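Side-chain contacts in polycyclic ketone monooxygenase (PDB 5MQ6), which inserts a single oxygen atom next to the carbonyl of ketones, bulky polycyclic ones above all, to give esters or lactones, using FAD and NADPH: residues A[43-48]-A[54-59]; A[66-71]-A[178-183]; A[86-91]-A[137-142]; A[113-116]-A[122-125]. All blocks are in the same frame, centred on the assembly; numbering follows the deposited sequence.

Interaction 1 (A[43-48]-A[54-59])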
# COMPACT_ATOMS: atom_id res chain seq x y z
N ILE A 43 -17.25 3.81 -0.08
CA ILE A 43 -17.36 4.10 1.33
C ILE A 43 -16.54 3.06 2.06
O ILE A 43 -16.47 1.89 1.62
CB ILE A 43 -18.82 4.20 1.86
CG1 ILE A 43 -18.87 4.37 3.39
CG2 ILE A 43 -19.70 3.02 1.43
CD1 ILE A 43 -20.24 4.78 3.86
N ARG A 44 -15.91 3.47 3.16
CA ARG A 44 -15.25 2.50 4.00
C ARG A 44 -16.27 1.52 4.58
O ARG A 44 -17.36 1.90 5.09
CB ARG A 44 -14.48 3.12 5.15
CG ARG A 44 -13.47 4.16 4.76
CD ARG A 44 -13.09 4.95 6.02
NE ARG A 44 -11.90 5.74 5.76
CZ ARG A 44 -11.86 6.88 5.07
NH1 ARG A 44 -12.98 7.40 4.56
NH2 ARG A 44 -10.70 7.52 4.89
N LEU A 45 -15.89 0.26 4.55
CA LEU A 45 -16.67 -0.82 5.11
C LEU A 45 -17.10 -0.49 6.55
O LEU A 45 -18.30 -0.55 6.87
CB LEU A 45 -15.87 -2.13 5.08
CG LEU A 45 -16.60 -3.47 5.07
CD1 LEU A 45 -17.82 -3.48 4.12
CD2 LEU A 45 -15.61 -4.61 4.76
N LYS A 46 -16.11 -0.11 7.38
CA LYS A 46 -16.39 0.23 8.76
C LYS A 46 -17.29 1.48 8.95
O LYS A 46 -17.82 1.62 10.02
CB LYS A 46 -15.10 0.43 9.54
CG LYS A 46 -14.46 1.76 9.24
CD LYS A 46 -13.12 1.87 9.92
CE LYS A 46 -12.43 3.14 9.44
NZ LYS A 46 -11.26 3.29 10.33
N GLU A 47 -17.43 2.37 7.96
CA GLU A 47 -18.46 3.45 8.01
C GLU A 47 -19.83 3.23 7.30
O GLU A 47 -20.58 4.21 7.12
CB GLU A 47 -17.86 4.72 7.46
CG GLU A 47 -16.88 5.35 8.43
CD GLU A 47 -16.01 6.39 7.76
OE1 GLU A 47 -16.27 6.76 6.56
OE2 GLU A 47 -15.06 6.83 8.44
N VAL A 48 -20.17 2.01 6.87
CA VAL A 48 -21.43 1.83 6.16
C VAL A 48 -22.57 1.98 7.21
O VAL A 48 -22.39 1.56 8.36
CB VAL A 48 -21.51 0.47 5.41
CG1 VAL A 48 -22.95 0.15 4.99
CG2 VAL A 48 -20.59 0.48 4.20
N ARG A 54 -20.89 -3.04 8.45
CA ARG A 54 -19.78 -2.64 9.31
C ARG A 54 -19.05 -3.78 9.96
O ARG A 54 -17.83 -3.74 10.08
CB ARG A 54 -20.30 -1.78 10.43
CG ARG A 54 -20.63 -0.41 9.95
CD ARG A 54 -21.45 0.29 11.01
NE ARG A 54 -20.97 1.65 11.17
CZ ARG A 54 -21.73 2.69 11.50
NH1 ARG A 54 -23.05 2.55 11.69
NH2 ARG A 54 -21.16 3.88 11.62
N ALA A 55 -19.78 -4.78 10.42
CA ALA A 55 -19.15 -5.90 11.11
C ALA A 55 -18.23 -6.68 10.23
O ALA A 55 -17.40 -7.46 10.72
CB ALA A 55 -20.19 -6.82 11.65
N LEU A 56 -18.39 -6.50 8.92
CA LEU A 56 -17.50 -7.17 7.95
C LEU A 56 -16.08 -6.66 8.03
O LEU A 56 -15.18 -7.30 7.59
CB LEU A 56 -18.02 -6.98 6.51
CG LEU A 56 -19.42 -7.59 6.23
CD1 LEU A 56 -19.98 -7.14 4.86
CD2 LEU A 56 -19.43 -9.12 6.41
N ALA A 57 -15.90 -5.50 8.60
CA ALA A 57 -14.60 -4.96 8.78
C ALA A 57 -13.84 -5.52 10.00
O ALA A 57 -12.66 -5.23 10.18
CB ALA A 57 -14.72 -3.42 8.80
N GLU A 58 -14.47 -6.36 10.82
CA GLU A 58 -13.85 -6.80 12.05
C GLU A 58 -12.81 -7.83 11.78
O GLU A 58 -12.84 -8.49 10.75
CB GLU A 58 -14.87 -7.35 13.09
CG GLU A 58 -15.86 -6.28 13.61
CD GLU A 58 -15.21 -5.13 14.43
OE1 GLU A 58 -14.42 -5.40 15.39
OE2 GLU A 58 -15.50 -3.93 14.13
N ASP A 59 -11.93 -8.01 12.75
CA ASP A 59 -10.77 -8.90 12.66
C ASP A 59 -11.24 -10.32 12.86
O ASP A 59 -11.63 -10.63 13.94
CB ASP A 59 -9.82 -8.54 13.77
CG ASP A 59 -8.53 -9.33 13.75
OD1 ASP A 59 -8.45 -10.42 13.12
OD2 ASP A 59 -7.55 -8.83 14.38

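Interaction 2 (A[66-71]-A[178-183]). With FAD (flavin-adenine dinucleotide), chain B.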
# COMPACT_ATOMS: atom_id res chain seq x y z
N ALA A 66 -6.94 -15.17 24.50
CA ALA A 66 -5.48 -15.07 24.70
C ALA A 66 -5.01 -13.67 25.07
O ALA A 66 -4.15 -13.52 25.95
CB ALA A 66 -4.76 -15.47 23.43
N LEU A 67 -5.53 -12.68 24.34
CA LEU A 67 -5.13 -11.27 24.61
C LEU A 67 -5.69 -10.74 25.93
O LEU A 67 -5.01 -10.13 26.69
CB LEU A 67 -5.54 -10.36 23.47
CG LEU A 67 -4.46 -10.20 22.40
CD1 LEU A 67 -3.75 -11.42 22.08
CD2 LEU A 67 -5.14 -9.74 21.18
N ASN A 68 -6.98 -10.94 26.15
CA ASN A 68 -7.58 -10.62 27.44
C ASN A 68 -6.89 -11.24 28.69
O ASN A 68 -7.03 -10.73 29.77
CB ASN A 68 -9.04 -10.98 27.37
CG ASN A 68 -9.79 -10.00 26.55
OD1 ASN A 68 -9.21 -9.02 26.07
ND2 ASN A 68 -11.08 -10.24 26.38
N ALA A 69 -6.11 -12.30 28.52
CA ALA A 69 -5.43 -12.85 29.65
C ALA A 69 -4.05 -12.25 29.87
O ALA A 69 -3.41 -12.56 30.85
CB ALA A 69 -5.31 -14.34 29.52
N LYS A 70 -3.55 -11.39 29.00
CA LYS A 70 -2.25 -10.81 29.27
C LYS A 70 -2.47 -9.60 30.17
O LYS A 70 -3.60 -9.11 30.35
CB LYS A 70 -1.51 -10.47 27.97
CG LYS A 70 -1.54 -11.63 26.99
CD LYS A 70 -0.50 -11.57 25.87
CE LYS A 70 0.89 -11.95 26.38
NZ LYS A 70 1.94 -11.28 25.52
N GLU A 71 -1.40 -9.13 30.79
CA GLU A 71 -1.49 -7.92 31.65
C GLU A 71 -1.95 -6.74 30.77
O GLU A 71 -1.32 -6.46 29.79
CB GLU A 71 -0.12 -7.59 32.29
CG GLU A 71 -0.19 -6.49 33.33
CD GLU A 71 -0.54 -7.06 34.69
OE1 GLU A 71 0.22 -7.94 35.14
OE2 GLU A 71 -1.58 -6.64 35.30
N LEU A 178 0.52 -3.27 21.82
CA LEU A 178 -0.82 -3.16 22.18
C LEU A 178 -1.68 -3.37 20.91
O LEU A 178 -1.71 -2.54 20.00
CB LEU A 178 -1.06 -1.81 22.82
CG LEU A 178 -2.50 -1.44 23.07
CD1 LEU A 178 -3.16 -2.44 24.09
CD2 LEU A 178 -2.56 0.00 23.48
N PHE A 179 -2.42 -4.47 20.89
CA PHE A 179 -3.21 -4.83 19.69
C PHE A 179 -4.69 -4.52 19.91
O PHE A 179 -5.09 -4.04 21.01
CB PHE A 179 -2.99 -6.33 19.34
CG PHE A 179 -1.62 -6.63 18.93
CD1 PHE A 179 -1.10 -6.05 17.78
CD2 PHE A 179 -0.81 -7.44 19.69
CE1 PHE A 179 0.21 -6.31 17.37
CE2 PHE A 179 0.44 -7.71 19.28
CZ PHE A 179 0.98 -7.12 18.11
N ARG A 180 -5.48 -4.76 18.88
CA ARG A 180 -6.91 -4.48 18.89
C ARG A 180 -7.21 -3.03 19.19
O ARG A 180 -8.33 -2.70 19.63
CB ARG A 180 -7.65 -5.36 19.92
CG ARG A 180 -7.38 -6.85 19.73
CD ARG A 180 -8.08 -7.69 20.80
NE ARG A 180 -7.54 -7.42 22.13
CZ ARG A 180 -8.01 -7.95 23.26
NH1 ARG A 180 -8.96 -8.83 23.23
NH2 ARG A 180 -7.49 -7.63 24.43
N SER A 181 -6.25 -2.14 18.98
CA SER A 181 -6.42 -0.78 19.42
C SER A 181 -6.46 0.24 18.28
O SER A 181 -5.51 0.36 17.51
CB SER A 181 -5.32 -0.48 20.42
OG SER A 181 -5.45 -1.28 21.53
N ASN A 182 -7.49 1.05 18.27
CA ASN A 182 -7.62 2.13 17.34
C ASN A 182 -7.16 3.41 17.94
O ASN A 182 -7.71 3.89 18.95
CB ASN A 182 -9.08 2.26 16.88
CG ASN A 182 -9.27 3.36 15.84
OD1 ASN A 182 -8.42 3.62 14.94
ND2 ASN A 182 -10.42 4.03 15.93
N VAL A 183 -6.20 4.04 17.29
CA VAL A 183 -5.75 5.39 17.67
C VAL A 183 -6.66 6.37 16.99
O VAL A 183 -6.87 6.25 15.79
CB VAL A 183 -4.27 5.66 17.25
CG1 VAL A 183 -3.84 7.02 17.74
CG2 VAL A 183 -3.35 4.56 17.78
PA FAD B . 0.56 -2.08 7.04
O1A FAD B . -0.69 -1.59 6.39
O2A FAD B . 1.14 -3.44 6.71
O5B FAD B . 0.34 -2.03 8.63
C5B FAD B . -0.19 -0.89 9.22
C4B FAD B . -1.08 -1.33 10.37
O4B FAD B . -1.43 -0.13 11.09
C3B FAD B . -2.39 -2.01 9.99
O3B FAD B . -2.60 -3.13 10.81
C2B FAD B . -3.43 -0.96 10.25
O2B FAD B . -4.68 -1.52 10.59
C1B FAD B . -2.80 -0.20 11.40
N9A FAD B . -3.35 1.12 11.57
C8A FAD B . -3.48 2.08 10.62
N7A FAD B . -4.07 3.13 11.17
C5A FAD B . -4.36 2.88 12.46
C6A FAD B . -4.97 3.65 13.56
N6A FAD B . -5.46 4.87 13.47
N1A FAD B . -4.97 3.02 14.71
C2A FAD B . -4.52 1.75 14.87
N3A FAD B . -3.97 0.98 13.96
C4A FAD B . -3.90 1.53 12.71
N1 FAD B . 3.49 -4.18 -1.36
C2 FAD B . 4.64 -4.61 -1.95
O2 FAD B . 5.62 -3.88 -2.03
N3 FAD B . 4.73 -5.85 -2.47
C4 FAD B . 3.67 -6.68 -2.40
O4 FAD B . 3.81 -7.79 -2.88
C4X FAD B . 2.38 -6.31 -1.79
N5 FAD B . 1.27 -7.12 -1.72
C5X FAD B . 0.16 -6.64 -1.12
C6 FAD B . -1.06 -7.47 -1.04
C7 FAD B . -2.22 -6.85 -0.37
C7M FAD B . -3.52 -7.62 -0.23
C8 FAD B . -2.20 -5.47 0.17
C8M FAD B . -3.39 -4.82 0.87
C9 FAD B . -1.05 -4.71 0.07
C9A FAD B . 0.12 -5.24 -0.55
N10 FAD B . 1.25 -4.42 -0.64
C10 FAD B . 2.40 -4.95 -1.24
C1' FAD B . 1.32 -3.07 -0.04
C2' FAD B . 1.57 -3.30 1.50
O2' FAD B . 0.59 -2.56 2.25
C3' FAD B . 3.02 -2.95 1.99
O3' FAD B . 3.96 -3.76 1.27
C4' FAD B . 3.37 -3.24 3.47
O4' FAD B . 2.83 -4.53 4.01
C5' FAD B . 2.93 -2.06 4.35
O5' FAD B . 3.63 -2.19 5.63
P FAD B . 3.21 -1.05 6.70
O1P FAD B . 3.65 -1.64 8.09
O2P FAD B . 3.73 0.28 6.13
O3P FAD B . 1.57 -0.92 6.58

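Interaction 3 (A[86-91]-A[137-142]). With FAD (flavin-adenine dinucleotide), chain B.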
# COMPACT_ATOMS: atom_id res chain seq x y z
N ALA A 86 2.15 -2.26 13.47
CA ALA A 86 2.92 -3.40 13.81
C ALA A 86 3.07 -4.33 12.58
O ALA A 86 3.38 -5.53 12.69
CB ALA A 86 2.25 -4.09 14.96
N GLY A 87 2.92 -3.74 11.39
CA GLY A 87 3.27 -4.45 10.18
C GLY A 87 4.78 -4.37 9.95
O GLY A 87 5.53 -4.01 10.85
N TYR A 88 5.22 -4.72 8.74
CA TYR A 88 6.65 -4.67 8.39
C TYR A 88 7.24 -3.28 8.61
O TYR A 88 8.38 -3.15 9.02
CB TYR A 88 6.94 -5.12 6.95
CG TYR A 88 6.81 -6.60 6.72
CD1 TYR A 88 6.97 -7.54 7.74
CD2 TYR A 88 6.59 -7.10 5.44
CE1 TYR A 88 6.86 -8.93 7.47
CE2 TYR A 88 6.52 -8.45 5.21
CZ TYR A 88 6.66 -9.37 6.21
OH TYR A 88 6.64 -10.70 5.92
N GLY A 89 6.47 -2.25 8.34
CA GLY A 89 6.96 -0.91 8.60
C GLY A 89 7.25 -0.58 10.04
O GLY A 89 8.30 -0.09 10.36
N GLY A 90 6.27 -0.78 10.91
CA GLY A 90 6.51 -0.56 12.30
C GLY A 90 7.55 -1.47 12.90
O GLY A 90 8.32 -1.05 13.79
N LEU A 91 7.57 -2.73 12.46
CA LEU A 91 8.65 -3.61 12.87
C LEU A 91 10.04 -3.06 12.50
O LEU A 91 10.95 -3.13 13.32
CB LEU A 91 8.47 -5.00 12.34
CG LEU A 91 7.33 -5.83 12.93
CD1 LEU A 91 7.11 -7.00 12.00
CD2 LEU A 91 7.70 -6.25 14.34
N TYR A 137 12.72 -12.50 -1.94
CA TYR A 137 14.09 -12.15 -1.55
C TYR A 137 14.30 -10.63 -1.52
O TYR A 137 15.17 -10.12 -0.83
CB TYR A 137 15.22 -12.87 -2.41
CG TYR A 137 14.84 -14.31 -2.88
CD1 TYR A 137 14.50 -15.30 -1.94
CD2 TYR A 137 14.74 -14.62 -4.21
CE1 TYR A 137 14.06 -16.56 -2.34
CE2 TYR A 137 14.32 -15.85 -4.64
CZ TYR A 137 14.01 -16.85 -3.71
OH TYR A 137 13.60 -18.08 -4.13
N SER A 138 13.50 -9.91 -2.28
CA SER A 138 13.54 -8.46 -2.36
C SER A 138 12.59 -7.78 -1.40
O SER A 138 12.86 -6.68 -0.94
CB SER A 138 13.28 -8.05 -3.83
OG SER A 138 14.48 -8.43 -4.60
N TYR A 139 11.50 -8.47 -1.07
CA TYR A 139 10.39 -7.91 -0.32
C TYR A 139 10.46 -8.17 1.18
O TYR A 139 10.29 -7.25 1.97
CB TYR A 139 9.06 -8.41 -0.86
CG TYR A 139 7.91 -7.84 -0.07
CD1 TYR A 139 7.54 -6.52 -0.21
CD2 TYR A 139 7.18 -8.65 0.76
CE1 TYR A 139 6.48 -6.00 0.54
CE2 TYR A 139 6.14 -8.18 1.52
CZ TYR A 139 5.80 -6.84 1.44
OH TYR A 139 4.75 -6.37 2.20
N MET A 140 10.68 -9.42 1.59
CA MET A 140 10.68 -9.74 3.02
C MET A 140 11.82 -8.97 3.73
O MET A 140 12.95 -9.00 3.32
CB MET A 140 10.77 -11.23 3.24
CG MET A 140 9.66 -11.97 2.46
SD MET A 140 9.68 -13.76 2.70
CE MET A 140 9.18 -13.93 4.42
N PRO A 141 11.50 -8.20 4.73
CA PRO A 141 12.54 -7.47 5.43
C PRO A 141 13.50 -8.28 6.24
O PRO A 141 13.14 -9.32 6.78
CB PRO A 141 11.80 -6.61 6.44
CG PRO A 141 10.37 -6.91 6.30
CD PRO A 141 10.14 -7.85 5.15
N LEU A 142 14.70 -7.76 6.38
CA LEU A 142 15.66 -8.27 7.37
C LEU A 142 16.01 -9.72 7.15
O LEU A 142 16.25 -10.47 8.11
CB LEU A 142 15.16 -8.02 8.79
CG LEU A 142 14.91 -6.54 9.19
CD1 LEU A 142 13.98 -6.48 10.42
CD2 LEU A 142 16.23 -5.83 9.42
PA FAD B . 0.56 -2.08 7.04
O1A FAD B . -0.69 -1.59 6.39
O2A FAD B . 1.14 -3.44 6.71
O5B FAD B . 0.34 -2.03 8.63
C5B FAD B . -0.19 -0.89 9.22
C4B FAD B . -1.08 -1.33 10.37
O4B FAD B . -1.43 -0.13 11.09
C3B FAD B . -2.39 -2.01 9.99
O3B FAD B . -2.60 -3.13 10.81
C2B FAD B . -3.43 -0.96 10.25
O2B FAD B . -4.68 -1.52 10.59
C1B FAD B . -2.80 -0.20 11.40
N9A FAD B . -3.35 1.12 11.57
C8A FAD B . -3.48 2.08 10.62
N7A FAD B . -4.07 3.13 11.17
C5A FAD B . -4.36 2.88 12.46
C6A FAD B . -4.97 3.65 13.56
N6A FAD B . -5.46 4.87 13.47
N1A FAD B . -4.97 3.02 14.71
C2A FAD B . -4.52 1.75 14.87
N3A FAD B . -3.97 0.98 13.96
C4A FAD B . -3.90 1.53 12.71
N1 FAD B . 3.49 -4.18 -1.36
C2 FAD B . 4.64 -4.61 -1.95
O2 FAD B . 5.62 -3.88 -2.03
N3 FAD B . 4.73 -5.85 -2.47
C4 FAD B . 3.67 -6.68 -2.40
O4 FAD B . 3.81 -7.79 -2.88
C4X FAD B . 2.38 -6.31 -1.79
N5 FAD B . 1.27 -7.12 -1.72
C5X FAD B . 0.16 -6.64 -1.12
C6 FAD B . -1.06 -7.47 -1.04
C7 FAD B . -2.22 -6.85 -0.37
C7M FAD B . -3.52 -7.62 -0.23
C8 FAD B . -2.20 -5.47 0.17
C8M FAD B . -3.39 -4.82 0.87
C9 FAD B . -1.05 -4.71 0.07
C9A FAD B . 0.12 -5.24 -0.55
N10 FAD B . 1.25 -4.42 -0.64
C10 FAD B . 2.40 -4.95 -1.24
C1' FAD B . 1.32 -3.07 -0.04
C2' FAD B . 1.57 -3.30 1.50
O2' FAD B . 0.59 -2.56 2.25
C3' FAD B . 3.02 -2.95 1.99
O3' FAD B . 3.96 -3.76 1.27
C4' FAD B . 3.37 -3.24 3.47
O4' FAD B . 2.83 -4.53 4.01
C5' FAD B . 2.93 -2.06 4.35
O5' FAD B . 3.63 -2.19 5.63
P FAD B . 3.21 -1.05 6.70
O1P FAD B . 3.65 -1.64 8.09
O2P FAD B . 3.73 0.28 6.13
O3P FAD B . 1.57 -0.92 6.58

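Interaction 4 (A[113-116]-A[122-125]). With FAD (flavin-adenine dinucleotide), chain B.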
# COMPACT_ATOMS: atom_id res chain seq x y z
N ASP A 113 -1.53 -1.10 17.30
CA ASP A 113 -2.13 -1.53 16.05
C ASP A 113 -3.56 -2.00 16.34
O ASP A 113 -3.82 -2.68 17.32
CB ASP A 113 -1.29 -2.67 15.48
CG ASP A 113 -1.48 -2.88 13.94
OD1 ASP A 113 -2.61 -2.70 13.43
OD2 ASP A 113 -0.49 -3.24 13.27
N ALA A 114 -4.46 -1.70 15.44
CA ALA A 114 -5.84 -2.20 15.43
C ALA A 114 -5.88 -3.68 15.13
O ALA A 114 -6.77 -4.32 15.55
CB ALA A 114 -6.68 -1.42 14.41
N ALA A 115 -4.92 -4.24 14.41
CA ALA A 115 -4.86 -5.69 14.22
C ALA A 115 -4.72 -6.44 15.50
O ALA A 115 -4.24 -5.91 16.51
CB ALA A 115 -3.70 -6.07 13.31
N GLY A 116 -5.03 -7.73 15.45
CA GLY A 116 -4.91 -8.61 16.64
C GLY A 116 -3.54 -9.18 16.92
O GLY A 116 -3.29 -9.94 17.91
N TRP A 122 -0.25 -8.51 6.29
CA TRP A 122 -0.11 -9.98 6.39
C TRP A 122 -0.85 -10.61 7.60
O TRP A 122 -0.95 -11.84 7.69
CB TRP A 122 1.39 -10.40 6.33
CG TRP A 122 2.02 -9.73 5.14
CD1 TRP A 122 2.93 -8.76 5.15
CD2 TRP A 122 1.63 -9.89 3.77
NE1 TRP A 122 3.17 -8.29 3.86
CE2 TRP A 122 2.38 -8.97 3.00
CE3 TRP A 122 0.70 -10.70 3.12
CZ2 TRP A 122 2.25 -8.86 1.62
CZ3 TRP A 122 0.59 -10.61 1.74
CH2 TRP A 122 1.36 -9.68 1.00
N TRP A 123 -1.28 -9.75 8.54
CA TRP A 123 -2.19 -10.15 9.62
C TRP A 123 -3.61 -10.18 9.04
O TRP A 123 -4.31 -11.13 9.20
CB TRP A 123 -2.17 -9.16 10.83
CG TRP A 123 -3.22 -9.51 11.78
CD1 TRP A 123 -4.52 -9.07 11.75
CD2 TRP A 123 -3.14 -10.47 12.85
NE1 TRP A 123 -5.24 -9.73 12.74
CE2 TRP A 123 -4.43 -10.61 13.40
CE3 TRP A 123 -2.13 -11.27 13.34
CZ2 TRP A 123 -4.72 -11.42 14.53
CZ3 TRP A 123 -2.40 -12.09 14.48
CH2 TRP A 123 -3.71 -12.17 15.02
N TRP A 124 -4.04 -9.10 8.41
CA TRP A 124 -5.42 -8.96 7.98
C TRP A 124 -5.84 -9.84 6.79
O TRP A 124 -6.86 -10.48 6.81
CB TRP A 124 -5.69 -7.53 7.66
CG TRP A 124 -5.59 -6.53 8.77
CD1 TRP A 124 -4.63 -5.62 8.92
CD2 TRP A 124 -6.59 -6.22 9.77
NE1 TRP A 124 -4.90 -4.81 9.99
CE2 TRP A 124 -6.11 -5.15 10.51
CE3 TRP A 124 -7.80 -6.77 10.12
CZ2 TRP A 124 -6.79 -4.63 11.60
CZ3 TRP A 124 -8.50 -6.23 11.20
CH2 TRP A 124 -7.99 -5.16 11.91
N ASN A 125 -4.99 -9.89 5.78
CA ASN A 125 -5.27 -10.54 4.52
C ASN A 125 -4.75 -11.92 4.62
O ASN A 125 -3.51 -12.16 4.80
CB ASN A 125 -4.62 -9.78 3.35
CG ASN A 125 -5.11 -8.35 3.27
OD1 ASN A 125 -6.17 -8.10 2.78
ND2 ASN A 125 -4.32 -7.39 3.76
PA FAD B . 0.56 -2.08 7.04
O1A FAD B . -0.69 -1.59 6.39
O2A FAD B . 1.14 -3.44 6.71
O5B FAD B . 0.34 -2.03 8.63
C5B FAD B . -0.19 -0.89 9.22
C4B FAD B . -1.08 -1.33 10.37
O4B FAD B . -1.43 -0.13 11.09
C3B FAD B . -2.39 -2.01 9.99
O3B FAD B . -2.60 -3.13 10.81
C2B FAD B . -3.43 -0.96 10.25
O2B FAD B . -4.68 -1.52 10.59
C1B FAD B . -2.80 -0.20 11.40
N9A FAD B . -3.35 1.12 11.57
C8A FAD B . -3.48 2.08 10.62
N7A FAD B . -4.07 3.13 11.17
C5A FAD B . -4.36 2.88 12.46
C6A FAD B . -4.97 3.65 13.56
N6A FAD B . -5.46 4.87 13.47
N1A FAD B . -4.97 3.02 14.71
C2A FAD B . -4.52 1.75 14.87
N3A FAD B . -3.97 0.98 13.96
C4A FAD B . -3.90 1.53 12.71
N1 FAD B . 3.49 -4.18 -1.36
C2 FAD B . 4.64 -4.61 -1.95
O2 FAD B . 5.62 -3.88 -2.03
N3 FAD B . 4.73 -5.85 -2.47
C4 FAD B . 3.67 -6.68 -2.40
O4 FAD B . 3.81 -7.79 -2.88
C4X FAD B . 2.38 -6.31 -1.79
N5 FAD B . 1.27 -7.12 -1.72
C5X FAD B . 0.16 -6.64 -1.12
C6 FAD B . -1.06 -7.47 -1.04
C7 FAD B . -2.22 -6.85 -0.37
C7M FAD B . -3.52 -7.62 -0.23
C8 FAD B . -2.20 -5.47 0.17
C8M FAD B . -3.39 -4.82 0.87
C9 FAD B . -1.05 -4.71 0.07
C9A FAD B . 0.12 -5.24 -0.55
N10 FAD B . 1.25 -4.42 -0.64
C10 FAD B . 2.40 -4.95 -1.24
C1' FAD B . 1.32 -3.07 -0.04
C2' FAD B . 1.57 -3.30 1.50
O2' FAD B . 0.59 -2.56 2.25
C3' FAD B . 3.02 -2.95 1.99
O3' FAD B . 3.96 -3.76 1.27
C4' FAD B . 3.37 -3.24 3.47
O4' FAD B . 2.83 -4.53 4.01
C5' FAD B . 2.93 -2.06 4.35
O5' FAD B . 3.63 -2.19 5.63
P FAD B . 3.21 -1.05 6.70
O1P FAD B . 3.65 -1.64 8.09
O2P FAD B . 3.73 0.28 6.13
O3P FAD B . 1.57 -0.92 6.58

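Interaction 1 (A[43-48]-A[54-59])
Leu45 opens the contact by laying its CD2 branch against CB of Leu56, 3.8 Å away, in a surface reversal where strand 42-44 and the 3-10 turn 55-57 are joined through helix 51-54. Strand 230-232 backs Leu45 and Val48 through Val231. The Leu45 side chain starts out anti to its backbone N (chi1 -155°), which brings CD2 onto Leu56; CB of Leu45 meets Ala57 CB at 4.1 Å. The carbonyl O of Leu45 receives a CA-H...O contact from Arg54 CA at 3.5 Å. The bond to CB of Lys46 points away from 54-59, yet CB itself rests on Ala57 CB, 3.9 Å apart. Lys46 O lies at the edge of the Arg54 guanidinium, in its plane, and accepts a weak hydrogen bond from Arg54 NE at 3.4 Å. Val48 supplies a second carbonyl, set over one guanidinium face; Val48 O is 3.1 Å from Arg54 NE, but the angle there is too poor for a hydrogen bond.

Interaction 2 (A[66-71]-A[178-183])
Arg180 grips Asn68 end-on, both terminal nitrogens donating to one amide oxygen: NH2 reaches OD1 at 2.8 Å and NH1 the same OD1 at 2.9 Å. The oxygen lies in the guanidinium plane, yet the amide is turned 53° against it; NH1 comes from above the carbonyl plane and NH2 is tilted 21° from it. Asn68 ND2 is held in turn by Arg203 O, and Arg180 NH1 also bonds His64 ND1. Leu67 CB lies over the centre of one guanidinium face, 3.5 Å from Arg180 CZ. A leucine in place of Arg180 would probably leave Asn68 OD1 without both donors and take away the flat surface under Leu67. The contact ties helix 64-68 to the start of strand 181-189 in the FAD-binding Rossmann-type domain, whose Val183 N donates to the adenine N1A at 3.0 Å. A bend at chi3 (-65°) turns the arginine chain alongside Leu67, whose CD2 touches Arg180 NE at 3.5 Å. Farther out, CD2 of Leu67 meets Phe179 CB at 4.4 Å.

Interaction 3 (A[86-91]-A[137-142])
The Tyr88 ring carries Pro141 on one face and meets Tyr139 at its edge. Pro141 CD sits over the ring centre, 3.6 Å from the centroid and 13° off the normal, a CH-pi contact, while Pro141 CG covers the CG end of the ring at 3.6 Å from Tyr88 CG. In the plane of the same ring, Tyr139 CE2 approaches Tyr88 CE2 to 3.7 Å. The two tyrosine planes are inclined at 60°, an oblique meeting. Tyr139 itself offers a face to the pyrimidine end of the flavin, where its CE1 lies 3.4 Å from FAD C2; pointing CG away from the backbone N (chi1 179°) sends this ring out to the cofactor. Its OH shares a hydrogen bond with the ribityl O3' at 2.9 Å and has a further partner in Trp122 NE1.

Residues 86-91 hold the glycine-rich turn of a Rossmann-type dinucleotide fold and enter helix 88-99, and Gly89 N donates to the phosphate oxygen O1P of FAD at 2.9 Å. A CB on Gly87 or Gly89 would collide with that oxygen. An alanine in place of Tyr88 is likely to open a gap beneath Pro141 and remove the edge contact at Tyr139 CE2. Apolar ring packing across the contact thus backs a tyrosine whose hydroxyl is hydrogen-bonded to the ribityl O3', consistent with a role in positioning the flavin.

Interaction 4 (A[113-116]-A[122-125])
Ala115 packs against both Trp123 and Trp124, and Gly116 lies over the face of Trp123; this is the tight side of the contact. The Ala115 methyl fits between the indoles, 3.5 Å from Trp123 CD1 and also over one face of Trp124, 3.8 Å from its CE2. Gly116 N comes within 3.4 Å of Trp123 NE1; both are donors, so the approach is packing, and Trp123 NE1 bonds Asp59 OD2 instead. Trp123 reaches this place with CG anti to the backbone N (chi1 172°), and its benzo ring runs so close beneath Gly116 that a CB there would clash with CZ2. Asp113, just after strand 109-112 of the Rossmann-type FAD domain, places an acid on the adenosine ribose, as is usual in this fold. Asp113 OD1 accepts from FAD O3B at 2.7 Å and from Ala115 N at 2.9 Å, the latter forming an Asx turn. Trp124 NE1 donates to the same O3B at 3.0 Å, with the ribose at the indole edge. The looser side is at Ala114, partly exposed, whose CB comes no nearer to Trp124 than 4.3 Å at CZ2, while its backbone N donates to adenine N3A at 3.1 Å.

Overall arrangement
Interactions 2, 4 and 3, in that order, follow the FAD from adenine to flavin. Interaction 4 lies in the middle: its centre is 12 Å from that of interaction 2 and 14 Å from that of interaction 3. The backbones of 113-116 and 178-183 pair through Arg180 N to Ala115 O (2.9 Å), and Asp113 OD2 accepts a hydrogen bond from Ala86 N (2.8 Å) in the glycine-rich turn, so one acid joins ribose and phosphate sites. Interactions 2 and 3 touch where Phe179 packs on Ala86. Interaction 1 sits at the surface, its Lys46 side chain about 7 Å from FAD, and connects inward through Asp59, whose CB packs on Trp124 CZ3 of interaction 4 (3.7 Å).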